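PDB 6HXI: succinyl-CoA ligase (ADP-forming) subunit alpha from Methanosaeta concilii, which binds coenzyme A and joins a CoA-ligase family region to a region related to the C-terminal domain of citrate synthase in one long chain. Local coordinates for residues H403-E406 and L407-I411; M382-G385 and G386-L390; Q244-E248 and K249-K253; N211-D214 and H215-R218; G156-E159 and N160-S164. All coordinates share one frame; numbering follows the deposited sequence.

Contact 1. Residues H403-E406 and L407-I411; sequences HFIE and LVIQI
Phe404 and Val408 meet one turn apart on helix 399-412, part of the helical region related to the C-terminal domain of citrate synthase. The Val408 methyl CG2 sits over one face of the Phe404 ring, shifted toward the rim, in a CH-pi contact with 4.0 Å from the carbon to the ring centroid. The torsion about CA-CB explains this: with CG turned opposite the backbone nitrogen (chi1 -174°), the ring leans toward the C-terminal end of the helix, where Val408 CG2 meets its face. Leu407 CD2 approaches the same ring more loosely, 4.5 Å from Phe404 CD1. On the next stripe of the helix, the Ile409 methyl CD1 reaches back to Ile405 CG2 at 4.1 Å.

The polar side of the turn centres on one carbonyl. Glu406 O takes the usual backbone bond from Gln410 N at 3.2 Å and a second from Gln410 NE2 at 3.1 Å. The two donors come from opposite faces of the carbonyl plane, and NE2 stands well above it, with a C=O...N angle of 107°. The Gln410 side chain is thus folded back against its own helix.

Further out, Phe513 meets the Phe404 ring edge-to-face, while Leu575 of helix 571-594 packs on Ile405, Val408 and Ile409. A second subunit covers another side, where its Leu378 packs on Leu407, Gln410 and Ile411. There the Gln410 backbone O is hydrogen-bonded to Tyr369 OH of that second subunit.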
loop_
_atom_site.group_PDB
_atom_site.type_symbol
_atom_site.label_atom_id
_atom_site.label_comp_id
_atom_site.label_asym_id
_atom_site.label_seq_id
_atom_site.Cartn_x
_atom_site.Cartn_y
_atom_site.Cartn_z
ATOM N N HIS B 403 15.316 -19.281 -17.271
ATOM C CA HIS B 403 14.883 -18.551 -18.458
ATOM C C HIS B 403 13.377 -18.508 -18.570
ATOM O O HIS B 403 12.848 -17.532 -19.073
ATOM C CB HIS B 403 15.491 -19.153 -19.732
ATOM C CG HIS B 403 15.237 -18.342 -20.971
ATOM N ND1 HIS B 403 14.071 -18.517 -21.741
ATOM C CD2 HIS B 403 16.009 -17.402 -21.569
ATOM C CE1 HIS B 403 14.187 -17.692 -22.777
ATOM N NE2 HIS B 403 15.334 -17.005 -22.728
ATOM N N PHE B 404 12.684 -19.558 -18.129
ATOM C CA PHE B 404 11.235 -19.565 -18.118
ATOM C C PHE B 404 10.702 -18.475 -17.190
ATOM O O PHE B 404 9.793 -17.746 -17.563
ATOM C CB PHE B 404 10.692 -20.945 -17.725
ATOM C CG PHE B 404 9.202 -21.036 -17.844
ATOM C CD1 PHE B 404 8.587 -21.086 -19.094
ATOM C CD2 PHE B 404 8.396 -21.008 -16.712
ATOM C CE1 PHE B 404 7.182 -21.123 -19.202
ATOM C CE2 PHE B 404 6.992 -21.062 -16.827
ATOM C CZ PHE B 404 6.402 -21.093 -18.066
ATOM N N ILE B 405 11.306 -18.327 -15.997
ATOM C CA ILE B 405 10.917 -17.294 -15.038
ATOM C C ILE B 405 11.047 -15.913 -15.685
ATOM O O ILE B 405 10.106 -15.117 -15.604
ATOM C CB ILE B 405 11.732 -17.401 -13.716
ATOM C CG1 ILE B 405 11.300 -18.676 -12.937
ATOM C CG2 ILE B 405 11.532 -16.109 -12.853
ATOM C CD1 ILE B 405 12.239 -19.059 -11.786
ATOM N N GLU B 406 12.168 -15.677 -16.383
ATOM C CA GLU B 406 12.420 -14.405 -17.061
ATOM C C GLU B 406 11.469 -14.184 -18.245
ATOM O O GLU B 406 11.070 -13.053 -18.491
ATOM C CB GLU B 406 13.860 -14.335 -17.511
ATOM C CG GLU B 406 14.820 -14.285 -16.313
ATOM C CD GLU B 406 16.285 -14.089 -16.665
ATOM O OE1 GLU B 406 17.155 -14.433 -15.836
ATOM O OE2 GLU B 406 16.566 -13.557 -17.761
ATOM N N LEU B 407 11.066 -15.275 -18.949
ATOM C CA LEU B 407 10.101 -15.191 -20.049
ATOM C C LEU B 407 8.727 -14.756 -19.518
ATOM O O LEU B 407 8.107 -13.905 -20.121
ATOM C CB LEU B 407 10.028 -16.547 -20.751
ATOM C CG LEU B 407 9.102 -16.778 -21.957
ATOM C CD1 LEU B 407 9.473 -15.846 -23.140
ATOM C CD2 LEU B 407 9.269 -18.261 -22.466
ATOM N N VAL B 408 8.259 -15.359 -18.419
ATOM C CA VAL B 408 6.982 -15.064 -17.774
ATOM C C VAL B 408 6.944 -13.568 -17.366
ATOM O O VAL B 408 5.965 -12.906 -17.664
ATOM C CB VAL B 408 6.728 -15.998 -16.565
ATOM C CG1 VAL B 408 5.577 -15.462 -15.686
ATOM C CG2 VAL B 408 6.465 -17.417 -17.041
ATOM N N ILE B 409 8.034 -13.052 -16.731
ATOM C CA ILE B 409 8.161 -11.647 -16.337
ATOM C C ILE B 409 7.963 -10.712 -17.519
ATOM O O ILE B 409 7.219 -9.754 -17.397
ATOM C CB ILE B 409 9.494 -11.400 -15.593
ATOM C CG1 ILE B 409 9.489 -12.096 -14.269
ATOM C CG2 ILE B 409 9.801 -9.907 -15.401
ATOM C CD1 ILE B 409 10.924 -12.103 -13.549
ATOM N N GLN B 410 8.586 -11.007 -18.691
ATOM C CA GLN B 410 8.431 -10.216 -19.924
ATOM C C GLN B 410 7.036 -10.279 -20.472
ATOM O O GLN B 410 6.471 -9.271 -20.887
ATOM C CB GLN B 410 9.426 -10.699 -20.972
ATOM C CG GLN B 410 10.855 -10.436 -20.512
ATOM C CD GLN B 410 11.820 -11.090 -21.469
ATOM O OE1 GLN B 410 11.960 -10.685 -22.593
ATOM N NE2 GLN B 410 12.483 -12.120 -21.038
ATOM N N ILE B 411 6.447 -11.472 -20.438
ATOM C CA ILE B 411 5.081 -11.693 -20.955
ATOM C C ILE B 411 4.034 -10.992 -20.123
ATOM O O ILE B 411 3.068 -10.473 -20.678
ATOM C CB ILE B 411 4.848 -13.221 -21.098
ATOM C CG1 ILE B 411 5.626 -13.672 -22.386
ATOM C CG2 ILE B 411 3.321 -13.603 -21.144
ATOM C CD1 ILE B 411 5.711 -15.100 -22.689
#

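Contact 2. Residues M382-G385 and G386-L390; sequences MGIG and GVIGL
Gly383, Ile384 and Gly385 pair their carbonyls with the amides of Val387, Ile388 and Gly389, the regular bonding of an alpha helix near its beginning, with Val387 N 3.0 Å from Gly383 O. One residue earlier the bonding slackens. Gly386 N makes a weak bond to Met382 O at 3.1 Å, bent to 128° at the hydrogen, and Gly386 CA also comes within 3.3 Å of that oxygen. Gly383 itself has a positive phi of 71°.

Four of the nine residues are glycines (383, 385, 386 and 389), and two apolar side-chain pairs cross the contact. Met382 bends at its last torsion (chi3 66°), bringing its methyl CE to 3.9 Å from both Gly386 O and Leu390 CD1. The Met382 and Leu390 side chains cross at about a right angle, and Met382 SD is only slightly farther from the same leucine methyl. Round the helix, Ile384 CG2 meets Ile388 CD1, also at 3.9 Å.

The first pair faces helix 374-379, whose Val377 touches Met382, Val387 and Leu390. Tyr369 of strand 368-369 packs on Val387 and Leu390, and Ile388 rests against Ile405 and Ile409 of helix 399-412.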
loop_
_atom_site.group_PDB
_atom_site.type_symbol
_atom_site.label_atom_id
_atom_site.label_comp_id
_atom_site.label_asym_id
_atom_site.label_seq_id
_atom_site.Cartn_x
_atom_site.Cartn_y
_atom_site.Cartn_z
ATOM N N MET B 382 23.766 -16.252 -13.581
ATOM C CA MET B 382 22.526 -16.896 -13.127
ATOM C C MET B 382 21.286 -16.132 -13.569
ATOM O O MET B 382 20.225 -16.726 -13.732
ATOM C CB MET B 382 22.546 -17.092 -11.594
ATOM C CG MET B 382 23.554 -18.201 -11.200
ATOM S SD MET B 382 23.397 -18.715 -9.476
ATOM C CE MET B 382 21.751 -19.475 -9.520
ATOM N N GLY B 383 21.451 -14.838 -13.794
ATOM C CA GLY B 383 20.389 -13.971 -14.264
ATOM C C GLY B 383 19.336 -13.719 -13.199
ATOM O O GLY B 383 19.380 -14.299 -12.111
ATOM N N ILE B 384 18.334 -12.912 -13.553
ATOM C CA ILE B 384 17.232 -12.577 -12.684
ATOM C C ILE B 384 16.462 -13.848 -12.306
ATOM O O ILE B 384 16.118 -14.002 -11.136
ATOM C CB ILE B 384 16.340 -11.447 -13.286
ATOM C CG1 ILE B 384 17.147 -10.121 -13.395
ATOM C CG2 ILE B 384 15.080 -11.218 -12.456
ATOM C CD1 ILE B 384 16.553 -9.090 -14.346
ATOM N N GLY B 385 16.249 -14.762 -13.261
ATOM C CA GLY B 385 15.548 -16.019 -13.003
ATOM C C GLY B 385 16.271 -16.859 -11.968
ATOM O O GLY B 385 15.627 -17.443 -11.117
ATOM N N GLY B 386 17.615 -16.883 -12.038
ATOM C CA GLY B 386 18.468 -17.600 -11.104
ATOM C C GLY B 386 18.416 -16.976 -9.724
ATOM O O GLY B 386 18.398 -17.691 -8.739
ATOM N N VAL B 387 18.395 -15.638 -9.649
ATOM C CA VAL B 387 18.306 -14.893 -8.398
ATOM C C VAL B 387 16.934 -15.179 -7.703
ATOM O O VAL B 387 16.892 -15.406 -6.504
ATOM C CB VAL B 387 18.593 -13.373 -8.581
ATOM C CG1 VAL B 387 18.134 -12.574 -7.365
ATOM C CG2 VAL B 387 20.059 -13.118 -8.843
ATOM N N ILE B 388 15.861 -15.252 -8.471
ATOM C CA ILE B 388 14.534 -15.603 -7.951
ATOM C C ILE B 388 14.558 -17.069 -7.486
ATOM O O ILE B 388 14.027 -17.364 -6.433
ATOM C CB ILE B 388 13.466 -15.318 -9.050
ATOM C CG1 ILE B 388 13.284 -13.774 -9.222
ATOM C CG2 ILE B 388 12.151 -16.036 -8.768
ATOM C CD1 ILE B 388 12.429 -13.283 -10.425
ATOM N N GLY B 389 15.223 -17.956 -8.240
ATOM C CA GLY B 389 15.375 -19.346 -7.850
ATOM C C GLY B 389 16.000 -19.462 -6.479
ATOM O O GLY B 389 15.498 -20.195 -5.626
ATOM N N LEU B 390 17.039 -18.671 -6.220
ATOM C CA LEU B 390 17.714 -18.693 -4.910
ATOM C C LEU B 390 16.899 -18.072 -3.797
ATOM O O LEU B 390 16.686 -18.702 -2.752
ATOM C CB LEU B 390 19.075 -17.971 -4.998
ATOM C CG LEU B 390 20.152 -18.619 -5.885
ATOM C CD1 LEU B 390 21.328 -17.650 -6.059
ATOM C CD2 LEU B 390 20.645 -19.936 -5.272
#

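Contact 3. Residues Q244-E248 and K249-K253; sequences QALKE and KKITK
Ile251 folds back under the end of helix 239-247, its methyl CD1 against Ala245 CB at 3.7 Å. Its branch point is held as well: Leu246 CD1 crosses at a slant and lies 3.7 Å from Ile251 CB, with Ile251 CG2 slightly farther off. Ile251 CG1 lies opposite the carbonyl carbon (chi1 -55°), which leaves CD1 to reach Ala245 while CB and CG2 face the leucine.

The backbone reversal that makes this possible resembles a Schellman motif. Lys249 takes a left-handed conformation with phi 57°, and Lys250 N then reaches back five residues to Ala245 O, a 6→1 bond of 2.8 Å almost straight out from the carbonyl. The helix belongs to a beta-alpha-beta crossover between the parallel, neighbouring strands 227-233 and 255-260, and this turn starts the return to the second strand. Ile251 also packs on Ile228 of the first strand and on Ile216 of helix 212-221.

At the exposed surface Glu248 and Lys250 run side by side in the same direction. Glu248 OE1 lies 3.5 Å from Lys250 CE, but the lysine bends at its last torsion and NZ stays 4.9 Å from that oxygen, so the opposite charges do not touch.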
loop_
_atom_site.group_PDB
_atom_site.type_symbol
_atom_site.label_atom_id
_atom_site.label_comp_id
_atom_site.label_asym_id
_atom_site.label_seq_id
_atom_site.Cartn_x
_atom_site.Cartn_y
_atom_site.Cartn_z
ATOM N N GLN B 244 62.399 27.981 34.671
ATOM C CA GLN B 244 62.624 29.411 34.914
ATOM C C GLN B 244 61.685 29.930 35.996
ATOM O O GLN B 244 62.113 30.732 36.826
ATOM C CB GLN B 244 62.487 30.243 33.633
ATOM C CG GLN B 244 63.131 31.629 33.769
ATOM C CD GLN B 244 63.579 32.206 32.453
ATOM O OE1 GLN B 244 62.767 32.557 31.583
ATOM N NE2 GLN B 244 64.890 32.347 32.298
ATOM N N ALA B 245 60.420 29.443 36.009
ATOM C CA ALA B 245 59.435 29.826 37.021
ATOM C C ALA B 245 59.803 29.246 38.392
ATOM O O ALA B 245 59.604 29.904 39.411
ATOM C CB ALA B 245 58.054 29.380 36.599
ATOM N N LEU B 246 60.383 28.036 38.394
ATOM C CA LEU B 246 60.876 27.303 39.555
ATOM C C LEU B 246 62.093 28.062 40.135
ATOM O O LEU B 246 62.221 28.178 41.361
ATOM C CB LEU B 246 61.292 25.902 39.058
ATOM C CG LEU B 246 61.052 24.665 39.924
ATOM C CD1 LEU B 246 59.659 24.605 40.467
ATOM C CD2 LEU B 246 61.299 23.416 39.118
ATOM N N LYS B 247 62.962 28.610 39.250
ATOM C CA LYS B 247 64.141 29.387 39.627
ATOM C C LYS B 247 63.767 30.765 40.194
ATOM O O LYS B 247 64.389 31.212 41.156
ATOM C CB LYS B 247 65.102 29.534 38.435
ATOM C CG LYS B 247 66.042 28.350 38.251
ATOM C CD LYS B 247 66.803 28.408 36.931
ATOM C CE LYS B 247 67.991 27.472 36.898
ATOM N NZ LYS B 247 67.598 26.043 36.764
ATOM N N GLU B 248 62.748 31.423 39.607
ATOM C CA GLU B 248 62.227 32.746 39.999
ATOM C C GLU B 248 61.264 32.684 41.214
ATOM O O GLU B 248 60.585 33.675 41.509
ATOM C CB GLU B 248 61.522 33.413 38.793
ATOM C CG GLU B 248 62.482 33.957 37.744
ATOM C CD GLU B 248 61.966 34.070 36.319
ATOM O OE1 GLU B 248 60.810 33.662 36.057
ATOM O OE2 GLU B 248 62.738 34.547 35.454
ATOM N N LYS B 249 61.194 31.513 41.898
ATOM C CA LYS B 249 60.343 31.223 43.063
ATOM C C LYS B 249 58.830 31.455 42.792
ATOM O O LYS B 249 58.078 31.758 43.720
ATOM C CB LYS B 249 60.832 31.982 44.316
ATOM C CG LYS B 249 62.097 31.414 44.944
ATOM C CD LYS B 249 62.421 32.136 46.263
ATOM C CE LYS B 249 63.762 31.749 46.823
ATOM N NZ LYS B 249 64.202 32.669 47.912
ATOM N N LYS B 250 58.393 31.282 41.521
ATOM C CA LYS B 250 56.995 31.431 41.099
ATOM C C LYS B 250 56.189 30.158 41.410
ATOM O O LYS B 250 54.958 30.202 41.421
ATOM C CB LYS B 250 56.900 31.796 39.607
ATOM C CG LYS B 250 57.390 33.204 39.281
ATOM C CD LYS B 250 57.333 33.487 37.783
ATOM C CE LYS B 250 57.828 34.867 37.445
ATOM N NZ LYS B 250 56.761 35.879 37.629
ATOM N N ILE B 251 56.899 29.029 41.660
ATOM C CA ILE B 251 56.341 27.724 42.028
ATOM C C ILE B 251 56.974 27.328 43.366
ATOM O O ILE B 251 58.121 26.880 43.401
ATOM C CB ILE B 251 56.548 26.629 40.934
ATOM C CG1 ILE B 251 56.005 27.061 39.557
ATOM C CG2 ILE B 251 55.967 25.259 41.377
ATOM C CD1 ILE B 251 56.714 26.398 38.397
ATOM N N THR B 252 56.221 27.518 44.459
ATOM C CA THR B 252 56.659 27.220 45.830
ATOM C C THR B 252 56.247 25.815 46.291
ATOM O O THR B 252 56.913 25.244 47.157
ATOM C CB THR B 252 56.197 28.311 46.806
ATOM O OG1 THR B 252 54.772 28.295 46.905
ATOM C CG2 THR B 252 56.694 29.703 46.413
ATOM N N LYS B 253 55.149 25.269 45.724
ATOM C CA LYS B 253 54.640 23.925 46.030
ATOM C C LYS B 253 55.618 22.884 45.498
ATOM O O LYS B 253 56.244 23.159 44.468
ATOM C CB LYS B 253 53.257 23.713 45.405
ATOM C CG LYS B 253 52.147 24.335 46.223
ATOM C CD LYS B 253 50.839 24.435 45.461
ATOM C CE LYS B 253 50.009 25.511 46.102
ATOM N NZ LYS B 253 48.721 25.693 45.424
#

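Contact 4. Residues N211-D214 and H215-R218; sequences NMLD and HILR
Leu213 and Leu217 meet one turn apart on helix 212-221, which packs on the mixed sheet of the CoA-ligase family region. Their first torsions differ. Leu213 has CG turned opposite its backbone nitrogen (chi1 -175°) and so leans toward the later turn, whereas Leu217 has CG opposite its carbonyl carbon and leans back. Leu213 CD1 therefore lands 3.8 Å from Leu217 CG, the two branches slanting past each other. On the sheet side, Ile216 CG1 lies 3.5 Å from Met212 O, and the Met212 and Ile216 side chains both pack on Val175 of strand 172-176.

Along the polar side, Asp214 OD2 accepts a weak bond from Asn211 N at 3.3 Å and forms a salt bridge with Arg129, while Asn211 ND2 bonds to Asp238 OD2.

His215 is held at both ring nitrogens. Asp214 CB lies over one face of the ring, and Asn211 O comes within 3.4 Å of His215 CD2. Arg218 kinks at chi3 (-54°) and brings its guanidinium round edge-on to the ring. Outside the helix, His215 NE2 bonds to Ser210 OG, and Arg218 NH1 forms a salt bridge with Glu198 and a hydrogen bond to Tyr6 O. Ring and guanidinium each hold the other's bonding atom close to their own plane, and Arg218 NH2 donates to His215 ND1 at 3.2 Å with 167° at the hydrogen.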
loop_
_atom_site.group_PDB
_atom_site.type_symbol
_atom_site.label_atom_id
_atom_site.label_comp_id
_atom_site.label_asym_id
_atom_site.label_seq_id
_atom_site.Cartn_x
_atom_site.Cartn_y
_atom_site.Cartn_z
ATOM N N ASN B 211 50.572 26.132 27.250
ATOM C CA ASN B 211 51.805 25.487 27.666
ATOM C C ASN B 211 51.599 24.854 29.029
ATOM O O ASN B 211 50.614 25.159 29.704
ATOM C CB ASN B 211 52.952 26.518 27.680
ATOM C CG ASN B 211 53.359 26.910 26.271
ATOM O OD1 ASN B 211 52.948 27.950 25.747
ATOM N ND2 ASN B 211 54.072 26.014 25.578
ATOM N N MET B 212 52.497 23.949 29.428
ATOM C CA MET B 212 52.382 23.290 30.724
ATOM C C MET B 212 52.369 24.297 31.868
ATOM O O MET B 212 51.584 24.126 32.808
ATOM C CB MET B 212 53.505 22.271 30.938
ATOM C CG MET B 212 53.319 20.977 30.175
ATOM S SD MET B 212 54.771 19.935 30.442
ATOM C CE MET B 212 54.285 18.553 29.711
ATOM N N LEU B 213 53.215 25.355 31.785
ATOM C CA LEU B 213 53.322 26.386 32.830
ATOM C C LEU B 213 52.007 27.092 33.118
ATOM O O LEU B 213 51.743 27.370 34.282
ATOM C CB LEU B 213 54.447 27.410 32.565
ATOM C CG LEU B 213 54.701 28.449 33.688
ATOM C CD1 LEU B 213 55.147 27.780 35.005
ATOM C CD2 LEU B 213 55.670 29.525 33.238
ATOM N N ASP B 214 51.168 27.345 32.087
ATOM C CA ASP B 214 49.858 27.993 32.252
ATOM C C ASP B 214 49.062 27.253 33.336
ATOM O O ASP B 214 48.631 27.879 34.319
ATOM C CB ASP B 214 49.074 28.008 30.917
ATOM C CG ASP B 214 49.789 28.637 29.730
ATOM O OD1 ASP B 214 50.969 29.037 29.883
ATOM O OD2 ASP B 214 49.172 28.720 28.639
ATOM N N HIS B 215 48.957 25.899 33.180
ATOM C CA HIS B 215 48.273 24.999 34.099
ATOM C C HIS B 215 49.003 24.876 35.415
ATOM O O HIS B 215 48.331 24.928 36.434
ATOM C CB HIS B 215 47.984 23.642 33.454
ATOM C CG HIS B 215 47.291 23.783 32.124
ATOM N ND1 HIS B 215 45.951 24.116 32.041
ATOM C CD2 HIS B 215 47.799 23.717 30.875
ATOM C CE1 HIS B 215 45.678 24.221 30.751
ATOM N NE2 HIS B 215 46.754 23.981 30.007
ATOM N N ILE B 216 50.366 24.795 35.418
ATOM C CA ILE B 216 51.164 24.706 36.652
ATOM C C ILE B 216 50.937 25.944 37.537
ATOM O O ILE B 216 50.817 25.811 38.767
ATOM C CB ILE B 216 52.675 24.398 36.399
ATOM C CG1 ILE B 216 52.847 22.962 35.862
ATOM C CG2 ILE B 216 53.514 24.597 37.684
ATOM C CD1 ILE B 216 54.254 22.557 35.392
ATOM N N LEU B 217 50.831 27.135 36.901
ATOM C CA LEU B 217 50.583 28.405 37.598
ATOM C C LEU B 217 49.205 28.451 38.229
ATOM O O LEU B 217 49.063 29.039 39.292
ATOM C CB LEU B 217 50.826 29.634 36.706
ATOM C CG LEU B 217 52.270 29.928 36.333
ATOM C CD1 LEU B 217 52.351 31.148 35.438
ATOM C CD2 LEU B 217 53.141 30.113 37.564
ATOM N N ARG B 218 48.203 27.809 37.599
ATOM C CA ARG B 218 46.857 27.706 38.157
ATOM C C ARG B 218 46.888 26.796 39.397
ATOM O O ARG B 218 46.203 27.093 40.370
ATOM C CB ARG B 218 45.871 27.116 37.152
ATOM C CG ARG B 218 45.418 28.036 36.032
ATOM C CD ARG B 218 44.246 27.440 35.262
ATOM N NE ARG B 218 44.515 26.092 34.745
ATOM C CZ ARG B 218 44.098 24.965 35.315
ATOM N NH1 ARG B 218 43.410 25.001 36.448
ATOM N NH2 ARG B 218 44.397 23.793 34.777
#

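Contact 5. Residues G156-E159 and N160-S164; sequences GTIE and NIIAS
Ile158 packs on the next turn of helix 158-163 through both of its branches. Its CB points away from that turn, but the methyl CG2, opposite the backbone nitrogen, swings forward to touch Ile162 CD1 at 3.6 Å. The longer branch leaves CB on the other side, and rotation about CB-CG1 (chi2 -66°) aims the tip CD1 at Ile161 CD1, 4.0 Å away. The forked side chain thus bears on two isoleucines at once, and it also packs on Asp30 and Val34 of helix 22-34.

Ile162 folds back so far that its CG1 is 3.3 Å from Ile158 O, the same carbonyl that receives Ile162 N at 2.9 Å. Further round, Glu159 O accepts from Ala163 N in a nearly straight bond of 2.8 Å.

The buried Asn160 amide donates from ND2 to Ala155 O, just ahead of the helix, and to Asn183 OD1, while the Glu159 carboxylate forms a salt bridge with Lys342. A citrate lyase chain covers this end, with its Pro380 packing on Thr157. Thr157 holds OG1 between its backbone N and carbonyl carbon (chi1 68°), and that oxygen accepts from Asn160 N at 3.3 Å: the classic threonine N-cap of a short helix.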
loop_
_atom_site.group_PDB
_atom_site.type_symbol
_atom_site.label_atom_id
_atom_site.label_comp_id
_atom_site.label_asym_id
_atom_site.label_seq_id
_atom_site.Cartn_x
_atom_site.Cartn_y
_atom_site.Cartn_z
ATOM N N GLY B 156 39.239 7.212 30.231
ATOM C CA GLY B 156 38.633 6.000 29.698
ATOM C C GLY B 156 37.368 5.449 30.301
ATOM O O GLY B 156 36.354 6.144 30.377
ATOM N N THR B 157 37.387 4.159 30.628
ATOM C CA THR B 157 36.205 3.439 31.131
ATOM C C THR B 157 35.831 3.807 32.550
ATOM O O THR B 157 36.696 4.230 33.320
ATOM C CB THR B 157 36.392 1.913 30.976
ATOM O OG1 THR B 157 37.419 1.454 31.859
ATOM C CG2 THR B 157 36.731 1.505 29.536
ATOM N N ILE B 158 34.556 3.566 32.929
ATOM C CA ILE B 158 34.082 3.814 34.301
ATOM C C ILE B 158 34.815 2.897 35.290
ATOM O O ILE B 158 35.082 3.313 36.428
ATOM C CB ILE B 158 32.524 3.770 34.382
ATOM C CG1 ILE B 158 31.925 5.117 33.937
ATOM C CG2 ILE B 158 31.993 3.415 35.763
ATOM C CD1 ILE B 158 32.198 6.349 34.818
ATOM N N GLU B 159 35.208 1.690 34.838
ATOM C CA GLU B 159 35.994 0.743 35.649
ATOM C C GLU B 159 37.344 1.375 36.012
ATOM O O GLU B 159 37.747 1.360 37.174
ATOM C CB GLU B 159 36.187 -0.597 34.902
ATOM C CG GLU B 159 35.008 -1.548 35.089
ATOM C CD GLU B 159 34.762 -2.594 34.013
ATOM O OE1 GLU B 159 34.144 -3.633 34.338
ATOM O OE2 GLU B 159 35.148 -2.364 32.843
ATOM N N ASN B 160 38.007 1.980 35.019
ATOM C CA ASN B 160 39.267 2.693 35.202
ATOM C C ASN B 160 39.076 3.910 36.112
ATOM O O ASN B 160 39.914 4.132 36.983
ATOM C CB ASN B 160 39.876 3.092 33.854
ATOM C CG ASN B 160 41.192 3.801 33.991
ATOM O OD1 ASN B 160 42.207 3.247 34.425
ATOM N ND2 ASN B 160 41.175 5.075 33.715
ATOM N N ILE B 161 37.963 4.667 35.956
ATOM C CA ILE B 161 37.662 5.821 36.823
ATOM C C ILE B 161 37.551 5.377 38.278
ATOM O O ILE B 161 38.140 6.017 39.158
ATOM C CB ILE B 161 36.430 6.627 36.318
ATOM C CG1 ILE B 161 36.844 7.562 35.193
ATOM C CG2 ILE B 161 35.696 7.405 37.439
ATOM C CD1 ILE B 161 35.981 7.425 34.092
ATOM N N ILE B 162 36.845 4.246 38.514
ATOM C CA ILE B 162 36.665 3.651 39.841
ATOM C C ILE B 162 38.001 3.141 40.388
ATOM O O ILE B 162 38.385 3.521 41.502
ATOM C CB ILE B 162 35.542 2.576 39.837
ATOM C CG1 ILE B 162 34.161 3.235 39.611
ATOM C CG2 ILE B 162 35.560 1.780 41.130
ATOM C CD1 ILE B 162 33.067 2.309 39.050
ATOM N N ALA B 163 38.733 2.329 39.592
ATOM C CA ALA B 163 40.041 1.758 39.995
ATOM C C ALA B 163 41.084 2.822 40.331
ATOM O O ALA B 163 41.937 2.592 41.189
ATOM C CB ALA B 163 40.576 0.837 38.905
ATOM N N SER B 164 41.032 3.976 39.648
ATOM C CA SER B 164 41.959 5.080 39.898
ATOM C C SER B 164 41.391 6.118 40.880
ATOM O O SER B 164 42.032 7.144 41.114
ATOM C CB SER B 164 42.411 5.715 38.589
ATOM O OG SER B 164 43.349 4.866 37.947
#

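The five contacts fall into two regions of an elongated chain, with the centres of contacts 1 and 3 about 89 Å apart. Contacts 1 and 2 lie on successive helices, centres about 11 Å apart, and join where Glu406 OE1 bonds to Gly385 N at 2.7 Å; a second subunit reaches both. Contacts 3 and 4 also pack together, Ala245 CB on Leu213 CD1 at 3.7 Å, within the CoA-ligase region. Contact 5 stands apart, its centre about 26 Å from that of contact 4. It comes nearer to bound coenzyme A, with Gly156 about 11 Å away against about 13 Å for the Met212 side chain of contact 4.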